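Local coordinates for protein phosphoribosyltransferase (Thermus thermophilus, PDB 1WD5) that is of unknown exact function but has the type I phosphoribosyltransferase fold and probably transfers phosphoribosyl groups, at residues Met79-Ala82 against Leu83-Asp87; Arg93-Ala96 against Arg97-Val101; Arg103-Ala106 against Glu107-Arg111; Ala138-Ser141 against Val142-Glu146. All coordinates share one frame; numbering follows the deposited sequence.

Interaction 1. Residues Met79-Ala82 against Leu83-Asp87; sequences MPYA and LRYAD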
loop_
_atom_site.group_PDB
_atom_site.type_symbol
_atom_site.label_atom_id
_atom_site.label_comp_id
_atom_site.label_asym_id
_atom_site.label_seq_id
_atom_site.Cartn_x
_atom_site.Cartn_y
_atom_site.Cartn_z
HETATM N N MSE A 79 11.967 -12.744 1.378
HETATM C CA MSE A 79 11.428 -13.523 0.270
HETATM C C MSE A 79 12.194 -14.852 0.279
HETATM O O MSE A 79 13.301 -14.931 0.819
HETATM C CB MSE A 79 11.634 -12.782 -1.053
HETATM C CG MSE A 79 10.767 -11.530 -1.201
HETATM SE SE MSE A 79 8.993 -11.894 -1.359
HETATM C CE MSE A 79 8.491 -12.015 0.370
ATOM N N PRO A 80 11.619 -15.911 -0.313
ATOM C CA PRO A 80 12.258 -17.234 -0.352
ATOM C C PRO A 80 13.675 -17.281 -0.926
ATOM O O PRO A 80 14.458 -18.166 -0.591
ATOM C CB PRO A 80 11.280 -18.064 -1.190
ATOM C CG PRO A 80 9.953 -17.407 -0.916
ATOM C CD PRO A 80 10.311 -15.943 -0.993
ATOM N N TYR A 81 14.001 -16.323 -1.783
ATOM C CA TYR A 81 15.304 -16.287 -2.428
ATOM C C TYR A 81 16.298 -15.279 -1.853
ATOM O O TYR A 81 17.407 -15.143 -2.366
ATOM C CB TYR A 81 15.094 -16.009 -3.913
ATOM C CG TYR A 81 14.162 -14.837 -4.169
ATOM C CD1 TYR A 81 14.615 -13.522 -4.066
ATOM C CD2 TYR A 81 12.821 -15.048 -4.502
ATOM C CE1 TYR A 81 13.757 -12.442 -4.291
ATOM C CE2 TYR A 81 11.954 -13.977 -4.727
ATOM C CZ TYR A 81 12.430 -12.680 -4.622
ATOM O OH TYR A 81 11.588 -11.619 -4.862
ATOM N N ALA A 82 15.910 -14.585 -0.789
ATOM C CA ALA A 82 16.774 -13.575 -0.182
ATOM C C ALA A 82 18.212 -14.025 0.063
ATOM O O ALA A 82 19.160 -13.357 -0.359
ATOM C CB ALA A 82 16.163 -13.083 1.125
ATOM N N LEU A 83 18.379 -15.154 0.746
ATOM C CA LEU A 83 19.720 -15.643 1.050
ATOM C C LEU A 83 20.532 -16.063 -0.172
ATOM O O LEU A 83 21.740 -16.286 -0.072
ATOM C CB LEU A 83 19.640 -16.796 2.054
ATOM C CG LEU A 83 19.098 -16.373 3.420
ATOM C CD1 LEU A 83 18.943 -17.592 4.328
ATOM C CD2 LEU A 83 20.052 -15.356 4.042
ATOM N N ARG A 84 19.877 -16.174 -1.325
ATOM C CA ARG A 84 20.585 -16.556 -2.543
ATOM C C ARG A 84 21.204 -15.327 -3.193
ATOM O O ARG A 84 22.029 -15.445 -4.100
ATOM C CB ARG A 84 19.643 -17.261 -3.529
ATOM C CG ARG A 84 19.294 -18.687 -3.119
ATOM C CD ARG A 84 18.825 -19.518 -4.306
ATOM N NE ARG A 84 17.443 -19.246 -4.682
ATOM C CZ ARG A 84 16.383 -19.736 -4.048
ATOM N NH1 ARG A 84 16.535 -20.531 -3.000
ATOM N NH2 ARG A 84 15.166 -19.433 -4.469
ATOM N N TYR A 85 20.812 -14.147 -2.715
ATOM C CA TYR A 85 21.339 -12.889 -3.245
ATOM C C TYR A 85 22.168 -12.112 -2.227
ATOM O O TYR A 85 22.874 -11.171 -2.586
ATOM C CB TYR A 85 20.204 -11.977 -3.715
ATOM C CG TYR A 85 19.555 -12.387 -5.009
ATOM C CD1 TYR A 85 18.450 -13.237 -5.021
ATOM C CD2 TYR A 85 20.033 -11.906 -6.225
ATOM C CE1 TYR A 85 17.833 -13.593 -6.219
ATOM C CE2 TYR A 85 19.428 -12.257 -7.422
ATOM C CZ TYR A 85 18.326 -13.098 -7.414
ATOM O OH TYR A 85 17.714 -13.429 -8.600
ATOM N N ALA A 86 22.078 -12.493 -0.959
ATOM C CA ALA A 86 22.812 -11.784 0.078
ATOM C C ALA A 86 22.972 -12.641 1.317
ATOM O O ALA A 86 22.265 -13.634 1.490
ATOM C CB ALA A 86 22.076 -10.487 0.439
ATOM N N ASP A 87 23.905 -12.245 2.179
ATOM C CA ASP A 87 24.143 -12.963 3.420
ATOM C C ASP A 87 23.231 -12.353 4.479
ATOM O O ASP A 87 22.733 -11.239 4.307
ATOM C CB ASP A 87 25.601 -12.819 3.852
ATOM C CG ASP A 87 25.930 -11.419 4.310
ATOM O OD1 ASP A 87 26.103 -10.524 3.457
ATOM O OD2 ASP A 87 25.996 -11.213 5.535
HETATM O O HOH W 1 17.017 -17.754 0.140
#
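Y81 and R84 meet where a type I beta turn, running from M79 (here selenomethionine) to A82, passes directly into the short, weakly bonded helix 82-85, a compact example of one turn supplying the acceptors for the next. A82 N closes the first turn on M79 O at 3.1 Å. The following carbonyls keep the same i to i+3 spacing: Y81 O accepts R84 N at 2.9 Å and A82 O accepts Y85 N at 3.0 Å. A weak second bond from A86 N also reaches A82 O. On the outside of the bend a water donates to P80 O at 2.7 Å and accepts weakly from L83 N.

The side chains fold back over this backbone. A bend at chi3 (-78°) returns the R84 guanidinium to the turn, where one of its faces lies above Y81 CA and NH2 comes within 3.5 Å of Y81 CB. With chi1 at 49°, the Y81 ring is tucked between its own N and carbonyl carbon; M79 CB lies over one of its faces, 3.7 Å above the plane, while CD1 packs 3.9 Å from Y85 CE1. The two tyrosine side chains cross obliquely, and Y81 O lies in plane at the edge of the Y85 ring, 3.4 Å from its CD1.

Around this surface turn, Y85 stacks edge-to-face with F65 and rests on L67 of strand 66-71, to which the backbone of M79 is also bonded. L83 touches Q88 and L91, and D87 OD2 caps helix 88-112 by accepting Y90 N.

Interaction 2. Residues Arg93-Ala96 against Arg97-Val101; sequences REAA and RQRDV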
loop_
_atom_site.group_PDB
_atom_site.type_symbol
_atom_site.label_atom_id
_atom_site.label_comp_id
_atom_site.label_asym_id
_atom_site.label_seq_id
_atom_site.Cartn_x
_atom_site.Cartn_y
_atom_site.Cartn_z
ATOM N N ARG A 93 21.641 -5.376 8.197
ATOM C CA ARG A 93 22.093 -3.991 8.091
ATOM C C ARG A 93 21.084 -3.181 7.284
ATOM O O ARG A 93 20.700 -2.081 7.679
ATOM C CB ARG A 93 23.470 -3.899 7.415
ATOM C CG ARG A 93 24.637 -4.480 8.227
ATOM C CD ARG A 93 25.987 -3.981 7.699
ATOM N NE ARG A 93 26.256 -4.406 6.327
ATOM C CZ ARG A 93 26.744 -5.599 5.995
ATOM N NH1 ARG A 93 27.025 -6.490 6.937
ATOM N NH2 ARG A 93 26.932 -5.908 4.719
ATOM N N GLU A 94 20.660 -3.727 6.149
ATOM C CA GLU A 94 19.694 -3.046 5.295
ATOM C C GLU A 94 18.370 -2.852 6.038
ATOM O O GLU A 94 17.761 -1.787 5.963
ATOM C CB GLU A 94 19.465 -3.844 4.009
ATOM C CG GLU A 94 18.284 -3.360 3.150
ATOM C CD GLU A 94 18.568 -2.082 2.365
ATOM O OE1 GLU A 94 19.620 -1.443 2.600
ATOM O OE2 GLU A 94 17.724 -1.718 1.511
ATOM N N ALA A 95 17.930 -3.881 6.757
ATOM C CA ALA A 95 16.682 -3.795 7.506
ATOM C C ALA A 95 16.729 -2.648 8.514
ATOM O O ALA A 95 15.755 -1.916 8.666
ATOM C CB ALA A 95 16.410 -5.108 8.227
ATOM N N ALA A 96 17.861 -2.498 9.198
ATOM C CA ALA A 96 18.023 -1.433 10.188
ATOM C C ALA A 96 17.919 -0.051 9.546
ATOM O O ALA A 96 17.314 0.858 10.113
ATOM C CB ALA A 96 19.363 -1.575 10.907
ATOM N N ARG A 97 18.512 0.115 8.369
ATOM C CA ARG A 97 18.444 1.401 7.680
ATOM C C ARG A 97 17.007 1.735 7.287
ATOM O O ARG A 97 16.592 2.889 7.368
ATOM C CB ARG A 97 19.331 1.399 6.429
ATOM C CG ARG A 97 20.828 1.389 6.731
ATOM C CD ARG A 97 21.649 1.742 5.495
ATOM N NE ARG A 97 21.561 0.721 4.457
ATOM C CZ ARG A 97 22.305 -0.379 4.427
ATOM N NH1 ARG A 97 23.203 -0.601 5.381
ATOM N NH2 ARG A 97 22.149 -1.258 3.444
ATOM N N GLN A 98 16.248 0.728 6.862
ATOM C CA GLN A 98 14.861 0.954 6.469
ATOM C C GLN A 98 13.976 1.240 7.682
ATOM O O GLN A 98 13.007 1.990 7.583
ATOM C CB GLN A 98 14.311 -0.247 5.691
ATOM C CG GLN A 98 15.045 -0.544 4.381
ATOM C CD GLN A 98 15.122 0.654 3.446
ATOM O OE1 GLN A 98 14.215 1.484 3.399
ATOM N NE2 GLN A 98 16.201 0.736 2.681
ATOM N N ARG A 99 14.294 0.640 8.827
ATOM C CA ARG A 99 13.501 0.895 10.029
ATOM C C ARG A 99 13.628 2.369 10.405
ATOM O O ARG A 99 12.656 2.993 10.829
ATOM C CB ARG A 99 13.970 0.033 11.205
ATOM C CG ARG A 99 13.743 -1.459 11.035
ATOM C CD ARG A 99 13.892 -2.186 12.370
ATOM N NE ARG A 99 13.676 -3.621 12.225
ATOM C CZ ARG A 99 14.634 -4.502 11.955
ATOM N NH1 ARG A 99 15.889 -4.101 11.809
ATOM N NH2 ARG A 99 14.329 -5.786 11.811
ATOM N N ASP A 100 14.824 2.927 10.236
ATOM C CA ASP A 100 15.058 4.333 10.559
ATOM C C ASP A 100 14.220 5.267 9.695
ATOM O O ASP A 100 13.734 6.287 10.169
ATOM C CB ASP A 100 16.531 4.703 10.375
ATOM C CG ASP A 100 17.449 3.937 11.299
ATOM O OD1 ASP A 100 17.060 3.683 12.461
ATOM O OD2 ASP A 100 18.573 3.601 10.866
ATOM N N VAL A 101 14.068 4.918 8.421
ATOM C CA VAL A 101 13.297 5.733 7.481
ATOM C C VAL A 101 11.813 5.744 7.820
ATOM O O VAL A 101 11.092 6.700 7.521
ATOM C CB VAL A 101 13.443 5.196 6.037
ATOM C CG1 VAL A 101 12.580 6.010 5.084
ATOM C CG2 VAL A 101 14.897 5.238 5.610
HETATM O O HOH W 2 19.661 1.567 2.198
HETATM O O HOH W 3 17.247 0.950 12.934
#
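E94 faces two partners at once, R97 and Q98, and how the three groups are turned explains why one carboxylate can serve both. A bend at chi2 (76°) curls the E94 carboxylate along the helix towards the following turn. R97 folds back to meet it, the two side chains crossing at about a right angle with their planes 63° apart. R97 NH2 reaches E94 OE1 at 2.7 Å, nearly in line with the C-O bond, forming a salt bridge. A water lying at the in-plane edge of the guanidinium closes a second path, accepting from R97 NE at 3.1 Å and donating to E94 OE1 at 3.0 Å. R93 O and E94 CA lie over one guanidinium face.

The amide of Q98 is inclined by 56° to the carboxylate; its NE2 descends on E94 OE2 from above the plane, at 3.1 Å. OE2 also accepts G58 N, and Q98 OE1 accepts R55 NE, so the pair is held in turn by strand 48-59, through a backbone N-H and a side chain.

R99 runs out straight from CG to NE and lays NH1 3.8 Å from A95 CB, while its NH2 bonds to G74 O. Another water joins A96 O to D100 OD1, which also pairs with R103. Such i+3 and i+4 links are characteristic of an alpha helix, here amphipathic: A95 packs on V70 and L76, while R93, R97 and D100 are exposed.

Interaction 3. Residues Arg103-Ala106 against Glu107-Arg111; sequences RKRA and ERYRR
R105 presents one guanidinium face to R108, whose NH2 stands 3.2 Å above that plane towards its rim, while Y109 OH lies in plane at the edge. The R108 guanidinium is turned 70° against that of R105: it has K104 C over one face and R105 NE in plane at its edge. The third flat group, the Y109 ring, carries R105 CG over a face, a CH-pi contact 3.9 Å from the centroid and 22° off the normal.

R105 and Y109 run side by side in the same direction, and both end on D196, whose OD1 accepts R105 NE and Y109 OH. R108 NH2 makes a long, weak ion pair with D196 OD2, so the two arginines gather round one carboxylate. R108 takes the unusual chi1 of 52°, which brings CG to 3.1 Å from R105 O and passes NE over R105 CA at 3.3 Å; NE is buried there without a polar partner in the model.

On another side of the helix E107 and R103 are also parallel neighbours, yet E107 OE2 meets R103 CG at 4.0 Å rather than the guanidinium, which pairs with D100. Further round, R110 turns to E72 and D50. Y109 sits between helix 196-204, where it meets V199 and L203, and strand 48-59, where it meets V51 and L53; A106 and R110 also touch L53.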
loop_
_atom_site.group_PDB
_atom_site.type_symbol
_atom_site.label_atom_id
_atom_site.label_comp_id
_atom_site.label_asym_id
_atom_site.label_seq_id
_atom_site.Cartn_x
_atom_site.Cartn_y
_atom_site.Cartn_z
ATOM N N ARG A 103 10.498 4.876 11.166
ATOM C CA ARG A 103 10.208 5.174 12.565
ATOM C C ARG A 103 9.447 6.437 12.961
ATOM O O ARG A 103 8.371 6.345 13.549
ATOM C CB ARG A 103 11.496 5.080 13.394
ATOM C CG ARG A 103 11.261 5.216 14.899
ATOM C CD ARG A 103 12.449 4.699 15.704
ATOM N NE ARG A 103 13.710 5.188 15.153
ATOM C CZ ARG A 103 14.575 4.442 14.468
ATOM N NH1 ARG A 103 14.335 3.152 14.242
ATOM N NH2 ARG A 103 15.681 4.998 13.992
ATOM N N LYS A 104 9.987 7.611 12.664
ATOM C CA LYS A 104 9.309 8.840 13.065
ATOM C C LYS A 104 7.922 9.009 12.464
ATOM O O LYS A 104 6.989 9.409 13.159
ATOM C CB LYS A 104 10.170 10.059 12.729
ATOM C CG LYS A 104 11.438 10.156 13.563
ATOM C CD LYS A 104 12.219 11.416 13.219
ATOM C CE LYS A 104 13.515 11.500 14.015
ATOM N NZ LYS A 104 14.321 12.688 13.611
ATOM N N ARG A 105 7.779 8.699 11.180
ATOM C CA ARG A 105 6.485 8.840 10.526
ATOM C C ARG A 105 5.455 7.905 11.156
ATOM O O ARG A 105 4.313 8.297 11.385
ATOM C CB ARG A 105 6.612 8.570 9.023
ATOM C CG ARG A 105 5.287 8.632 8.274
ATOM C CD ARG A 105 5.475 8.782 6.765
ATOM N NE ARG A 105 5.919 10.128 6.403
ATOM C CZ ARG A 105 7.190 10.490 6.244
ATOM N NH1 ARG A 105 8.169 9.603 6.406
ATOM N NH2 ARG A 105 7.484 11.745 5.930
ATOM N N ALA A 106 5.863 6.676 11.448
ATOM C CA ALA A 106 4.959 5.704 12.063
ATOM C C ALA A 106 4.515 6.159 13.458
ATOM O O ALA A 106 3.360 5.966 13.839
ATOM C CB ALA A 106 5.635 4.333 12.151
ATOM N N GLU A 107 5.428 6.765 14.215
ATOM C CA GLU A 107 5.093 7.231 15.558
ATOM C C GLU A 107 4.034 8.326 15.525
ATOM O O GLU A 107 3.087 8.298 16.310
ATOM C CB GLU A 107 6.335 7.761 16.295
ATOM C CG GLU A 107 7.471 6.751 16.437
ATOM C CD GLU A 107 8.573 7.220 17.391
ATOM O OE1 GLU A 107 8.842 8.441 17.451
ATOM O OE2 GLU A 107 9.181 6.362 18.071
ATOM N N ARG A 108 4.181 9.290 14.621
ATOM C CA ARG A 108 3.197 10.363 14.564
ATOM C C ARG A 108 1.841 9.908 14.050
ATOM O O ARG A 108 0.813 10.390 14.519
ATOM C CB ARG A 108 3.717 11.556 13.747
ATOM C CG ARG A 108 4.235 11.255 12.365
ATOM C CD ARG A 108 5.131 12.408 11.896
ATOM N NE ARG A 108 5.829 12.103 10.647
ATOM C CZ ARG A 108 6.916 12.737 10.218
ATOM N NH1 ARG A 108 7.443 13.722 10.936
ATOM N NH2 ARG A 108 7.479 12.384 9.069
ATOM N N TYR A 109 1.820 8.982 13.097
ATOM C CA TYR A 109 0.543 8.490 12.586
ATOM C C TYR A 109 -0.159 7.666 13.673
ATOM O O TYR A 109 -1.368 7.791 13.876
ATOM C CB TYR A 109 0.743 7.609 11.348
ATOM C CG TYR A 109 1.125 8.333 10.064
ATOM C CD1 TYR A 109 1.356 7.612 8.890
ATOM C CD2 TYR A 109 1.246 9.721 10.014
ATOM C CE1 TYR A 109 1.695 8.247 7.704
ATOM C CE2 TYR A 109 1.585 10.374 8.824
ATOM C CZ TYR A 109 1.809 9.625 7.674
ATOM O OH TYR A 109 2.138 10.240 6.486
ATOM N N ARG A 110 0.600 6.829 14.374
ATOM C CA ARG A 110 0.017 5.987 15.415
ATOM C C ARG A 110 -0.452 6.779 16.623
ATOM O O ARG A 110 -1.260 6.292 17.411
ATOM C CB ARG A 110 1.003 4.894 15.841
ATOM C CG ARG A 110 1.228 3.827 14.766
ATOM C CD ARG A 110 -0.102 3.250 14.296
ATOM N NE ARG A 110 0.012 2.410 13.102
ATOM C CZ ARG A 110 -0.960 2.275 12.203
ATOM N NH1 ARG A 110 -2.101 2.928 12.372
ATOM N NH2 ARG A 110 -0.804 1.488 11.146
ATOM N N ARG A 111 0.048 8.001 16.772
ATOM C CA ARG A 111 -0.371 8.834 17.886
ATOM C C ARG A 111 -1.811 9.309 17.676
ATOM O O ARG A 111 -2.543 9.523 18.642
ATOM C CB ARG A 111 0.561 10.032 18.028
ATOM C CG ARG A 111 0.235 10.946 19.202
ATOM C CD ARG A 111 1.450 11.788 19.543
ATOM N NE ARG A 111 2.568 10.935 19.924
ATOM C CZ ARG A 111 3.813 11.083 19.479
ATOM N NH1 ARG A 111 4.102 12.060 18.630
ATOM N NH2 ARG A 111 4.768 10.253 19.880
#

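Interaction 4. Residues Ala138-Ser141 against Val142-Glu146; sequences AALS and VVFQE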
loop_
_atom_site.group_PDB
_atom_site.type_symbol
_atom_site.label_atom_id
_atom_site.label_comp_id
_atom_site.label_asym_id
_atom_site.label_seq_id
_atom_site.Cartn_x
_atom_site.Cartn_y
_atom_site.Cartn_z
ATOM N N ALA A 138 6.012 -4.672 -1.166
ATOM C CA ALA A 138 6.504 -4.690 0.203
ATOM C C ALA A 138 5.306 -4.737 1.143
ATOM O O ALA A 138 5.321 -5.448 2.150
ATOM C CB ALA A 138 7.343 -3.445 0.483
ATOM N N ALA A 139 4.266 -3.976 0.808
ATOM C CA ALA A 139 3.061 -3.944 1.632
ATOM C C ALA A 139 2.443 -5.335 1.697
ATOM O O ALA A 139 2.029 -5.788 2.761
ATOM C CB ALA A 139 2.051 -2.953 1.062
ATOM N N LEU A 140 2.378 -6.006 0.550
ATOM C CA LEU A 140 1.814 -7.350 0.486
ATOM C C LEU A 140 2.603 -8.322 1.353
ATOM O O LEU A 140 2.027 -9.105 2.106
ATOM C CB LEU A 140 1.801 -7.860 -0.961
ATOM C CG LEU A 140 0.689 -7.366 -1.892
ATOM C CD1 LEU A 140 0.930 -7.892 -3.297
ATOM C CD2 LEU A 140 -0.662 -7.846 -1.378
ATOM N N SER A 141 3.927 -8.273 1.244
ATOM C CA SER A 141 4.778 -9.169 2.017
ATOM C C SER A 141 4.510 -9.080 3.511
ATOM O O SER A 141 4.434 -10.103 4.188
ATOM C CB SER A 141 6.251 -8.874 1.734
ATOM O OG SER A 141 6.584 -9.254 0.408
ATOM N N VAL A 142 4.364 -7.862 4.028
ATOM C CA VAL A 142 4.108 -7.679 5.453
ATOM C C VAL A 142 2.684 -8.085 5.823
ATOM O O VAL A 142 2.473 -8.832 6.776
ATOM C CB VAL A 142 4.346 -6.212 5.885
ATOM C CG1 VAL A 142 3.933 -6.026 7.340
ATOM C CG2 VAL A 142 5.823 -5.846 5.708
ATOM N N VAL A 143 1.709 -7.595 5.063
ATOM C CA VAL A 143 0.314 -7.911 5.333
ATOM C C VAL A 143 0.016 -9.413 5.312
ATOM O O VAL A 143 -0.748 -9.899 6.139
ATOM C CB VAL A 143 -0.617 -7.195 4.330
ATOM C CG1 VAL A 143 -2.062 -7.609 4.568
ATOM C CG2 VAL A 143 -0.470 -5.682 4.485
ATOM N N PHE A 144 0.612 -10.144 4.374
ATOM C CA PHE A 144 0.392 -11.590 4.287
ATOM C C PHE A 144 0.814 -12.325 5.556
ATOM O O PHE A 144 0.222 -13.336 5.920
ATOM C CB PHE A 144 1.148 -12.177 3.091
ATOM C CG PHE A 144 0.387 -12.108 1.795
ATOM C CD1 PHE A 144 1.057 -11.918 0.591
ATOM C CD2 PHE A 144 -0.998 -12.247 1.776
ATOM C CE1 PHE A 144 0.361 -11.867 -0.613
ATOM C CE2 PHE A 144 -1.703 -12.198 0.579
ATOM C CZ PHE A 144 -1.022 -12.007 -0.619
ATOM N N GLN A 145 1.839 -11.820 6.228
ATOM C CA GLN A 145 2.308 -12.452 7.454
ATOM C C GLN A 145 1.404 -12.123 8.637
ATOM O O GLN A 145 1.614 -12.626 9.739
ATOM C CB GLN A 145 3.735 -11.998 7.777
ATOM C CG GLN A 145 4.778 -12.436 6.764
ATOM C CD GLN A 145 4.893 -13.947 6.656
ATOM O OE1 GLN A 145 3.958 -14.626 6.232
ATOM N NE2 GLN A 145 6.046 -14.481 7.045
ATOM N N GLU A 146 0.394 -11.286 8.413
ATOM C CA GLU A 146 -0.498 -10.891 9.498
ATOM C C GLU A 146 -1.787 -11.696 9.597
ATOM O O GLU A 146 -2.685 -11.352 10.365
ATOM C CB GLU A 146 -0.797 -9.389 9.395
ATOM C CG GLU A 146 0.481 -8.554 9.416
ATOM C CD GLU A 146 0.239 -7.057 9.398
ATOM O OE1 GLU A 146 -0.493 -6.574 8.508
ATOM O OE2 GLU A 146 0.797 -6.360 10.271
#
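F144 leans back over L140, one turn earlier in helix 134-144. Its CB lies 3.3 Å from L140 O, CG is 3.4 Å from that oxygen, and CD1 comes to 3.3 Å from it; at CE1 the partner changes, and L140 CD2 is met at 4.2 Å. The carbonyl approaches the ring obliquely. The same L140 O accepts F144 N at 2.9 Å, so it is gripped by one true hydrogen bond while the ring carbons crowd round it.

V143 repeats the pattern one residue earlier: CG2 presses to 3.0 Å from A139 O, a tight contact, and its N gives that oxygen a nearly straight bond of 2.9 Å. V142 CG2 sits 3.6 Å from A138 O.

Beyond the helix, L140 and F144 pack on V151 of strand 150-155, and A138 and V142 on V54. This is the helix of a beta-alpha-beta unit; in type I phosphoribosyltransferases the connection leading into it usually carries the phosphoribosyl-diphosphate loop. Buried S141 OG, satisfied by E137 O and R169 NH2, is the polar exception. The carbonyls of A138, A139 and L140 each take an i to i+4 N-H, so V142, V143 and F144 can pack carbon against them.

How the interactions relate
From the N-terminal side, interaction 1 comes first, turning the chain from the edge strand 76-78 through helix 82-85. Interactions 2 and 3 follow on helix 88-112, their centres about 16 Å apart, and interaction 4 lies later on helix 134-144. All four are local and in series: none nests within or crosses another, and none closes a long loop. Space links what sequence separates, since CE of selenomethionine M79 in interaction 1 packs 3.4 Å from OG of S141 in interaction 4. Interactions 2 and 3 extend along strand 48-59 towards helix 196-204, whereas interaction 4 also reaches strand 150-155. Together they spread from the edge strand 76-78 across to strand 150-155, next to the opposite edge.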